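Local coordinates for protein drebrin (Homo sapiens, PDB 5Y1Z) that probably binds actin filaments through an actin-depolymerising-factor homology domain and is named for its developmental regulation in the brain, at residues A[33-38]-A[64-69]; A[58-63]-A[83-88]; A[4-9]-A[104-109]. All blocks are in the same frame, centred on the assembly; numbering follows the deposited sequence.

Contact 1. Residues A[33-38]-A[64-69]; sequences LYTYED and KVMYGF
L33 and M66 meet on one face of the sheet, where M66 CE packs at 3.4 Å from L33 CD2 and touches CD1 as well. F60 covers both residues from outside the strands. On the opposite face the Y36 and Y67 rings meet obliquely, centroids 5.8 Å apart and planes at 69°; the Y34 ring lies apart from them, with F69 CB at its edge. V65 CG1 lies in the plane of the Y36 ring at its edge, 3.6 Å from CE1. Outside the pair, Y34 stacks on F111 and R96 makes a cation-pi contact with Y36.

Between these two layers the strands run antiparallel. Y34 and Y67 form a hydrogen-bonded pair, Y34 N to Y67 O at 2.9 Å and Y67 N to Y34 O at 2.8 Å. The tyrosine tips then turn polar: Y36 OH and Y67 OH are hydrogen-bonded at 2.6 Å, and Y36 OH also bonds H103 ND1. Y34 OH reaches L15 O.

Toward the strand end T35 OG1, anti to its backbone N (chi1 -171°), donates to V65 O at 2.9 Å and accepts from K64 NZ. The bent K64 chain crosses T35 at about a right angle, and its ammonium makes a second bond, to Y36 O at 3.0 Å. The polar groups are thus matched, partly across the strands (phenol with phenol, the threonine hydroxyl with carbonyl and lysine) and partly by L15 and H103 outside them, which suits a largely buried position.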
loop_
_atom_site.group_PDB
_atom_site.type_symbol
_atom_site.label_atom_id
_atom_site.label_comp_id
_atom_site.label_asym_id
_atom_site.label_seq_id
_atom_site.Cartn_x
_atom_site.Cartn_y
_atom_site.Cartn_z
ATOM N N LEU A 33 -0.046 4.465 -22.218
ATOM C CA LEU A 33 -1.341 4.090 -21.666
ATOM C C LEU A 33 -1.195 2.726 -21.009
ATOM O O LEU A 33 -0.877 1.732 -21.691
ATOM C CB LEU A 33 -2.410 4.048 -22.771
ATOM C CG LEU A 33 -3.778 3.565 -22.331
ATOM C CD1 LEU A 33 -4.349 4.570 -21.333
ATOM C CD2 LEU A 33 -4.668 3.394 -23.551
ATOM N N TYR A 34 -1.502 2.665 -19.715
ATOM C CA TYR A 34 -1.427 1.444 -18.910
ATOM C C TYR A 34 -2.796 1.022 -18.379
ATOM O O TYR A 34 -3.730 1.822 -18.299
ATOM C CB TYR A 34 -0.474 1.618 -17.715
ATOM C CG TYR A 34 0.859 2.250 -18.044
ATOM C CD1 TYR A 34 1.929 1.453 -18.439
ATOM C CD2 TYR A 34 1.060 3.626 -17.951
ATOM C CE1 TYR A 34 3.153 1.986 -18.737
ATOM C CE2 TYR A 34 2.307 4.178 -18.254
ATOM C CZ TYR A 34 3.347 3.339 -18.645
ATOM O OH TYR A 34 4.595 3.817 -18.961
ATOM N N THR A 35 -2.916 -0.257 -18.035
ATOM C CA THR A 35 -4.181 -0.811 -17.558
ATOM C C THR A 35 -3.883 -2.079 -16.767
ATOM O O THR A 35 -2.751 -2.573 -16.753
ATOM C CB THR A 35 -5.161 -1.090 -18.707
ATOM O OG1 THR A 35 -6.446 -1.439 -18.168
ATOM C CG2 THR A 35 -4.651 -2.224 -19.594
ATOM N N TYR A 36 -4.915 -2.632 -16.137
ATOM C CA TYR A 36 -4.703 -3.862 -15.387
ATOM C C TYR A 36 -4.807 -5.095 -16.276
ATOM O O TYR A 36 -5.570 -5.129 -17.245
ATOM C CB TYR A 36 -5.701 -3.974 -14.228
ATOM C CG TYR A 36 -5.639 -2.817 -13.258
ATOM C CD1 TYR A 36 -6.362 -1.659 -13.473
ATOM C CD2 TYR A 36 -4.837 -2.882 -12.119
ATOM C CE1 TYR A 36 -6.288 -0.599 -12.595
ATOM C CE2 TYR A 36 -4.772 -1.815 -11.226
ATOM C CZ TYR A 36 -5.491 -0.683 -11.483
ATOM O OH TYR A 36 -5.415 0.351 -10.585
ATOM N N GLU A 37 -4.026 -6.115 -15.926
ATOM C CA GLU A 37 -4.207 -7.418 -16.542
ATOM C C GLU A 37 -5.443 -8.088 -15.967
ATOM O O GLU A 37 -5.796 -7.884 -14.805
ATOM C CB GLU A 37 -2.988 -8.303 -16.338
ATOM C CG GLU A 37 -2.736 -9.202 -17.526
ATOM C CD GLU A 37 -1.265 -9.399 -17.810
ATOM O OE1 GLU A 37 -0.500 -9.596 -16.838
ATOM O OE2 GLU A 37 -0.884 -9.389 -19.005
ATOM N N ASP A 38 -6.114 -8.878 -16.802
ATOM C CA ASP A 38 -7.417 -9.421 -16.439
ATOM C C ASP A 38 -7.325 -10.248 -15.165
ATOM O O ASP A 38 -6.399 -11.044 -14.985
ATOM C CB ASP A 38 -7.967 -10.273 -17.576
ATOM C CG ASP A 38 -7.839 -9.593 -18.929
ATOM O OD1 ASP A 38 -7.881 -8.331 -19.007
ATOM O OD2 ASP A 38 -7.676 -10.339 -19.919
ATOM N N LYS A 64 -12.759 -0.609 -18.730
ATOM C CA LYS A 64 -11.494 -0.733 -18.022
ATOM C C LYS A 64 -11.144 0.519 -17.230
ATOM O O LYS A 64 -11.531 1.634 -17.577
ATOM C CB LYS A 64 -10.337 -1.064 -18.989
ATOM C CG LYS A 64 -10.490 -2.439 -19.652
ATOM C CD LYS A 64 -9.151 -3.021 -20.090
ATOM C CE LYS A 64 -8.751 -4.223 -19.227
ATOM N NZ LYS A 64 -8.269 -3.875 -17.804
ATOM N N VAL A 65 -10.421 0.298 -16.141
ATOM C CA VAL A 65 -9.656 1.329 -15.454
ATOM C C VAL A 65 -8.290 1.419 -16.120
ATOM O O VAL A 65 -7.610 0.406 -16.291
ATOM C CB VAL A 65 -9.526 0.992 -13.961
ATOM C CG1 VAL A 65 -8.657 2.006 -13.264
ATOM C CG2 VAL A 65 -10.910 0.925 -13.320
ATOM N N MET A 66 -7.899 2.617 -16.543
ATOM C CA MET A 66 -6.628 2.801 -17.242
ATOM C C MET A 66 -5.945 4.082 -16.756
ATOM O O MET A 66 -6.588 4.993 -16.215
ATOM C CB MET A 66 -6.830 2.824 -18.770
ATOM C CG MET A 66 -7.669 1.664 -19.312
ATOM S SD MET A 66 -7.772 1.511 -21.128
ATOM C CE MET A 66 -7.404 3.129 -21.594
ATOM N N TYR A 67 -4.628 4.153 -16.957
ATOM C CA TYR A 67 -3.825 5.302 -16.539
ATOM C C TYR A 67 -3.057 5.838 -17.738
ATOM O O TYR A 67 -2.260 5.114 -18.345
ATOM C CB TYR A 67 -2.878 4.921 -15.387
ATOM C CG TYR A 67 -3.627 4.372 -14.199
ATOM C CD1 TYR A 67 -4.395 5.215 -13.399
ATOM C CD2 TYR A 67 -3.613 3.014 -13.901
ATOM C CE1 TYR A 67 -5.115 4.736 -12.328
ATOM C CE2 TYR A 67 -4.336 2.516 -12.818
ATOM C CZ TYR A 67 -5.088 3.386 -12.036
ATOM O OH TYR A 67 -5.826 2.924 -10.954
ATOM N N GLY A 68 -3.295 7.105 -18.076
ATOM C CA GLY A 68 -2.649 7.712 -19.227
ATOM C C GLY A 68 -1.568 8.697 -18.846
ATOM O O GLY A 68 -1.813 9.641 -18.102
ATOM N N PHE A 69 -0.352 8.475 -19.295
ATOM C CA PHE A 69 0.766 9.324 -18.918
ATOM C C PHE A 69 1.180 10.056 -20.180
ATOM O O PHE A 69 1.763 9.457 -21.095
ATOM C CB PHE A 69 1.916 8.516 -18.324
ATOM C CG PHE A 69 3.069 9.358 -17.850
ATOM C CD1 PHE A 69 3.053 9.946 -16.601
ATOM C CD2 PHE A 69 4.181 9.564 -18.663
ATOM C CE1 PHE A 69 4.148 10.716 -16.166
ATOM C CE2 PHE A 69 5.257 10.332 -18.233
ATOM C CZ PHE A 69 5.239 10.908 -16.994
#

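Contact 2. Residues A[58-63]-A[83-88]; sequences GHFENQ and VLINWV
F60 lies over W87 as an offset stack: its ring and the six-membered ring of the indole have centroids 4.6 Å apart and planes only 14° from parallel. The overlap is partial, with F60 CG 3.6 Å from W87 CE3, near the rim of the phenyl face. F60 CB takes the centre instead, sitting 3.4 Å from the centroid of the six-membered ring in a CH-pi contact. The first methylene of the phenylalanine therefore covers the benzo ring, and its phenyl group slides on toward the pyrrole side and W87 CB. With CB directed at the loop and CG anti to its backbone N (chi1 174°), W87 brings CG to 3.5 Å from F60 CD1.

Apolar contact continues at the far end of the phenyl ring, where F60 CZ packs obliquely 3.7 Å from I85 CG2 and also touches CD1. I85 and W87 point to the same face of strand 81-88, so F60 spans two successive residues of that face. I126 closes over F60 and I85, and M66 of the neighbouring strand touches F60 too.

The polar part is a single hydrogen bond at the indole edge: W87 NE1 donates to E61 O at 2.8 Å, the donor standing well above the carbonyl plane. It satisfies the indole nitrogen with a backbone group and ties the indole edge to the loop backbone. N62 OD1 comes up in the indole plane, 3.9 Å from W87 CZ2, at the same rim.

Joined by stack and hydrogen bond, the loop between helix 52-56 and strand 65-72 lies across one face of the central sheet, as part of the layered alpha/beta fold of the ADF-homology family.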
loop_
_atom_site.group_PDB
_atom_site.type_symbol
_atom_site.label_atom_id
_atom_site.label_comp_id
_atom_site.label_asym_id
_atom_site.label_seq_id
_atom_site.Cartn_x
_atom_site.Cartn_y
_atom_site.Cartn_z
ATOM N N GLY A 58 -8.259 8.545 -27.798
ATOM C CA GLY A 58 -8.835 7.531 -28.666
ATOM C C GLY A 58 -8.628 6.082 -28.230
ATOM O O GLY A 58 -9.226 5.182 -28.833
ATOM N N HIS A 59 -7.759 5.822 -27.251
ATOM C CA HIS A 59 -7.472 4.458 -26.845
ATOM C C HIS A 59 -8.109 4.069 -25.537
ATOM O O HIS A 59 -7.896 2.938 -25.099
ATOM C CB HIS A 59 -5.951 4.218 -26.744
ATOM C CG HIS A 59 -5.236 4.397 -28.045
ATOM N ND1 HIS A 59 -4.882 5.636 -28.539
ATOM C CD2 HIS A 59 -4.834 3.495 -28.968
ATOM C CE1 HIS A 59 -4.303 5.488 -29.716
ATOM N NE2 HIS A 59 -4.261 4.200 -29.998
ATOM N N PHE A 60 -8.900 4.948 -24.916
ATOM C CA PHE A 60 -9.494 4.622 -23.626
ATOM C C PHE A 60 -10.656 3.659 -23.823
ATOM O O PHE A 60 -11.443 3.810 -24.758
ATOM C CB PHE A 60 -9.956 5.890 -22.896
ATOM C CG PHE A 60 -8.819 6.743 -22.340
ATOM C CD1 PHE A 60 -8.002 6.276 -21.332
ATOM C CD2 PHE A 60 -8.579 8.025 -22.838
ATOM C CE1 PHE A 60 -6.969 7.054 -20.813
ATOM C CE2 PHE A 60 -7.548 8.804 -22.342
ATOM C CZ PHE A 60 -6.736 8.322 -21.332
ATOM N N GLU A 61 -10.790 2.692 -22.920
ATOM C CA GLU A 61 -11.800 1.647 -23.057
ATOM C C GLU A 61 -12.828 1.764 -21.933
ATOM O O GLU A 61 -12.477 2.024 -20.776
ATOM C CB GLU A 61 -11.154 0.247 -23.077
ATOM C CG GLU A 61 -9.998 0.128 -24.084
ATOM C CD GLU A 61 -9.338 -1.262 -24.177
ATOM O OE1 GLU A 61 -9.978 -2.307 -23.831
ATOM O OE2 GLU A 61 -8.154 -1.295 -24.622
ATOM N N ASN A 62 -14.107 1.582 -22.290
ATOM C CA ASN A 62 -15.204 1.877 -21.380
ATOM C C ASN A 62 -15.392 0.807 -20.315
ATOM O O ASN A 62 -16.120 1.027 -19.338
ATOM C CB ASN A 62 -16.497 2.011 -22.180
ATOM C CG ASN A 62 -16.492 3.227 -23.048
ATOM O OD1 ASN A 62 -16.088 4.302 -22.616
ATOM N ND2 ASN A 62 -16.938 3.074 -24.292
ATOM N N GLN A 63 -14.780 -0.349 -20.505
ATOM C CA GLN A 63 -14.891 -1.455 -19.581
ATOM C C GLN A 63 -13.689 -1.558 -18.661
ATOM O O GLN A 63 -13.590 -2.522 -17.901
ATOM C CB GLN A 63 -15.093 -2.755 -20.359
ATOM C CG GLN A 63 -16.374 -2.781 -21.240
ATOM C CD GLN A 63 -16.219 -2.103 -22.635
ATOM O OE1 GLN A 63 -15.871 -0.916 -22.731
ATOM N NE2 GLN A 63 -16.501 -2.863 -23.717
ATOM N N VAL A 83 0.934 14.911 -17.353
ATOM C CA VAL A 83 -0.447 14.675 -16.967
ATOM C C VAL A 83 -0.629 13.180 -16.781
ATOM O O VAL A 83 -0.186 12.385 -17.623
ATOM C CB VAL A 83 -1.423 15.197 -18.033
ATOM C CG1 VAL A 83 -2.864 14.938 -17.598
ATOM C CG2 VAL A 83 -1.166 16.660 -18.302
ATOM N N LEU A 84 -1.276 12.799 -15.690
ATOM C CA LEU A 84 -1.739 11.434 -15.515
ATOM C C LEU A 84 -3.260 11.460 -15.574
ATOM O O LEU A 84 -3.909 12.098 -14.741
ATOM C CB LEU A 84 -1.246 10.846 -14.192
ATOM C CG LEU A 84 -1.713 9.420 -13.897
ATOM C CD1 LEU A 84 -1.001 8.505 -14.862
ATOM C CD2 LEU A 84 -1.422 9.036 -12.475
ATOM N N ILE A 85 -3.826 10.759 -16.542
ATOM C CA ILE A 85 -5.269 10.626 -16.674
ATOM C C ILE A 85 -5.694 9.380 -15.918
ATOM O O ILE A 85 -5.261 8.267 -16.242
ATOM C CB ILE A 85 -5.687 10.540 -18.141
ATOM C CG1 ILE A 85 -5.411 11.881 -18.807
ATOM C CG2 ILE A 85 -7.170 10.230 -18.214
ATOM C CD1 ILE A 85 -5.255 11.794 -20.269
ATOM N N ASN A 86 -6.494 9.584 -14.875
ATOM C CA ASN A 86 -7.105 8.519 -14.099
ATOM C C ASN A 86 -8.415 8.164 -14.781
ATOM O O ASN A 86 -9.467 8.749 -14.500
ATOM C CB ASN A 86 -7.308 8.985 -12.668
ATOM C CG ASN A 86 -8.046 7.986 -11.835
ATOM O OD1 ASN A 86 -7.847 6.779 -11.978
ATOM N ND2 ASN A 86 -8.896 8.477 -10.939
ATOM N N TRP A 87 -8.353 7.201 -15.699
ATOM C CA TRP A 87 -9.515 6.804 -16.481
ATOM C C TRP A 87 -10.298 5.671 -15.822
ATOM O O TRP A 87 -9.760 4.584 -15.553
ATOM C CB TRP A 87 -9.090 6.377 -17.881
ATOM C CG TRP A 87 -10.227 5.825 -18.696
ATOM C CD1 TRP A 87 -10.633 4.531 -18.760
ATOM C CD2 TRP A 87 -11.106 6.569 -19.555
ATOM N NE1 TRP A 87 -11.696 4.411 -19.611
ATOM C CE2 TRP A 87 -12.007 5.647 -20.120
ATOM C CE3 TRP A 87 -11.197 7.922 -19.928
ATOM C CZ2 TRP A 87 -13.006 6.032 -21.029
ATOM C CZ3 TRP A 87 -12.192 8.304 -20.831
ATOM C CH2 TRP A 87 -13.080 7.365 -21.364
ATOM N N VAL A 88 -11.586 5.901 -15.618
ATOM C CA VAL A 88 -12.478 4.857 -15.171
ATOM C C VAL A 88 -13.623 4.796 -16.159
ATOM O O VAL A 88 -14.408 5.745 -16.268
ATOM C CB VAL A 88 -12.985 5.090 -13.745
ATOM C CG1 VAL A 88 -13.821 3.914 -13.296
ATOM C CG2 VAL A 88 -11.801 5.268 -12.811
#

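Contact 3. Residues A[4-9]-A[104-109]; sequences AGVSFS and VAKVAE
V6 and F8 face helix 104-110 from the N-terminal loop, and K106 and V107 receive them. The apolar contacts centre on V107 CG2, which lies 4.0 Å from F8 CZ and 4.2 Å from V6 CG2; both loop side chains cross V107 at about a right angle. The tip of the F8 ring reaches the helix backbone, CZ 3.7 Å from K106 O. Its CE2 also touches K106 CG. V6 CG1 runs alongside the lysine instead: the two side chains slide past each other in opposite directions, with CG1 3.8 Å from K106 CE and in contact with CB, CG and CD as well. Beyond the contact, F8 stacks on F110 and packs on L43.

The polar contacts gather at the far end of the lysine. K106 NZ makes a weak hydrogen bond to V6 O at 3.3 Å, and A4 O lies 3.0 Å from the same nitrogen. Carbonyl oxygens this close may favour its positive charge. G5 links them with a positive phi of 87°, a conformation favourable to glycine, and has no side chain to crowd the lysine end.

Within the loop, S7 OG accepts from S9 N at 3.2 Å in a nearly straight bond, an ST turn on the side away from the helix.

F8, S9, K106 and E109 also lie within reach of another protein chain in the assembly, and E109 OE2 is hydrogen-bonded to a polar side chain of it. In ADF-homology domains the N-terminal segment and the long helix, to which helix 104-110 probably corresponds in part, contribute to the main actin-binding surface, so this pairing is consistent with such a face in drebrin.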
loop_
_atom_site.group_PDB
_atom_site.type_symbol
_atom_site.label_atom_id
_atom_site.label_comp_id
_atom_site.label_asym_id
_atom_site.label_seq_id
_atom_site.Cartn_x
_atom_site.Cartn_y
_atom_site.Cartn_z
ATOM N N ALA A 4 -2.398 -6.641 -1.843
ATOM C CA ALA A 4 -1.217 -5.864 -2.190
ATOM C C ALA A 4 -1.581 -4.611 -2.968
ATOM O O ALA A 4 -0.853 -3.613 -2.907
ATOM C CB ALA A 4 -0.233 -6.722 -2.994
ATOM N N GLY A 5 -2.677 -4.643 -3.721
ATOM C CA GLY A 5 -3.051 -3.496 -4.528
ATOM C C GLY A 5 -2.369 -3.536 -5.882
ATOM O O GLY A 5 -1.898 -4.579 -6.341
ATOM N N VAL A 6 -2.303 -2.365 -6.523
ATOM C CA VAL A 6 -1.597 -2.262 -7.794
ATOM C C VAL A 6 -0.189 -2.831 -7.666
ATOM O O VAL A 6 0.498 -2.624 -6.665
ATOM C CB VAL A 6 -1.595 -0.809 -8.299
ATOM C CG1 VAL A 6 -0.685 0.059 -7.474
ATOM C CG2 VAL A 6 -1.159 -0.787 -9.789
ATOM N N SER A 7 0.205 -3.622 -8.643
ATOM C CA SER A 7 1.530 -4.204 -8.708
ATOM C C SER A 7 2.266 -3.726 -9.955
ATOM O O SER A 7 1.674 -3.585 -11.031
ATOM C CB SER A 7 1.443 -5.715 -8.721
ATOM O OG SER A 7 2.566 -6.250 -9.398
ATOM N N PHE A 8 3.559 -3.465 -9.812
ATOM C CA PHE A 8 4.383 -3.139 -10.965
ATOM C C PHE A 8 5.470 -4.176 -11.214
ATOM O O PHE A 8 6.450 -3.872 -11.895
ATOM C CB PHE A 8 5.007 -1.758 -10.812
ATOM C CG PHE A 8 4.043 -0.698 -10.374
ATOM C CD1 PHE A 8 3.264 -0.026 -11.292
ATOM C CD2 PHE A 8 3.910 -0.371 -9.044
ATOM C CE1 PHE A 8 2.378 0.960 -10.862
ATOM C CE2 PHE A 8 3.018 0.610 -8.623
ATOM C CZ PHE A 8 2.260 1.264 -9.511
ATOM N N SER A 9 5.327 -5.396 -10.691
ATOM C CA SER A 9 6.438 -6.340 -10.769
ATOM C C SER A 9 6.475 -7.020 -12.123
ATOM O O SER A 9 7.426 -6.843 -12.892
ATOM C CB SER A 9 6.318 -7.394 -9.671
ATOM O OG SER A 9 6.311 -6.785 -8.407
ATOM N N VAL A 104 -4.305 5.096 -7.367
ATOM C CA VAL A 104 -3.873 6.194 -8.227
ATOM C C VAL A 104 -2.577 6.803 -7.706
ATOM O O VAL A 104 -1.604 6.962 -8.452
ATOM C CB VAL A 104 -4.988 7.246 -8.342
ATOM C CG1 VAL A 104 -4.507 8.457 -9.126
ATOM C CG2 VAL A 104 -6.223 6.627 -8.972
ATOM N N ALA A 105 -2.529 7.105 -6.404
ATOM C CA ALA A 105 -1.346 7.744 -5.831
ATOM C C ALA A 105 -0.098 6.890 -6.019
ATOM O O ALA A 105 0.994 7.411 -6.286
ATOM C CB ALA A 105 -1.569 8.016 -4.352
ATOM N N LYS A 106 -0.234 5.581 -5.832
ATOM C CA LYS A 106 0.879 4.667 -6.035
ATOM C C LYS A 106 1.328 4.648 -7.505
ATOM O O LYS A 106 2.531 4.580 -7.790
ATOM C CB LYS A 106 0.448 3.296 -5.523
ATOM C CG LYS A 106 1.535 2.347 -5.112
ATOM C CD LYS A 106 0.918 1.343 -4.185
ATOM C CE LYS A 106 1.464 -0.043 -4.393
ATOM N NZ LYS A 106 0.503 -1.034 -3.790
ATOM N N VAL A 107 0.383 4.742 -8.453
ATOM C CA VAL A 107 0.758 4.846 -9.866
ATOM C C VAL A 107 1.509 6.152 -10.140
ATOM O O VAL A 107 2.531 6.161 -10.840
ATOM C CB VAL A 107 -0.486 4.719 -10.762
ATOM C CG1 VAL A 107 -0.152 5.157 -12.190
ATOM C CG2 VAL A 107 -1.002 3.281 -10.756
ATOM N N ALA A 108 1.023 7.277 -9.603
ATOM C CA ALA A 108 1.731 8.541 -9.789
ATOM C C ALA A 108 3.110 8.487 -9.169
ATOM O O ALA A 108 4.057 9.105 -9.674
ATOM C CB ALA A 108 0.938 9.702 -9.195
ATOM N N GLU A 109 3.246 7.753 -8.077
ATOM C CA GLU A 109 4.552 7.648 -7.458
ATOM C C GLU A 109 5.469 6.785 -8.299
ATOM O O GLU A 109 6.685 7.013 -8.327
ATOM C CB GLU A 109 4.405 7.060 -6.055
ATOM C CG GLU A 109 5.632 7.151 -5.223
ATOM C CD GLU A 109 6.033 8.580 -4.970
ATOM O OE1 GLU A 109 5.159 9.463 -5.084
ATOM O OE2 GLU A 109 7.217 8.822 -4.642
#

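Contacts 1 and 2 are neighbours in one sheet, their centres about 7 Å apart, and strands 65-72 and 81-88 join them directly: M66 O and W87 N lie 2.9 Å apart, a probable hydrogen bond. M66 links their apolar parts on the loop side of the sheet, where it meets F60. Contact 3 lies on the other side. Its centre is about 11 Å from that of contact 1; Y36 CE2 packs 4.0 Å from V6 CG2, and Y67 CE2 lies as close to V107 CG2. Contact 2 is more distant, about 16 Å between centres, yet L84 and N86 touch helix 104-110. Another protein chain comes within reach of contact 3, while contacts 1 and 2 are untouched by it.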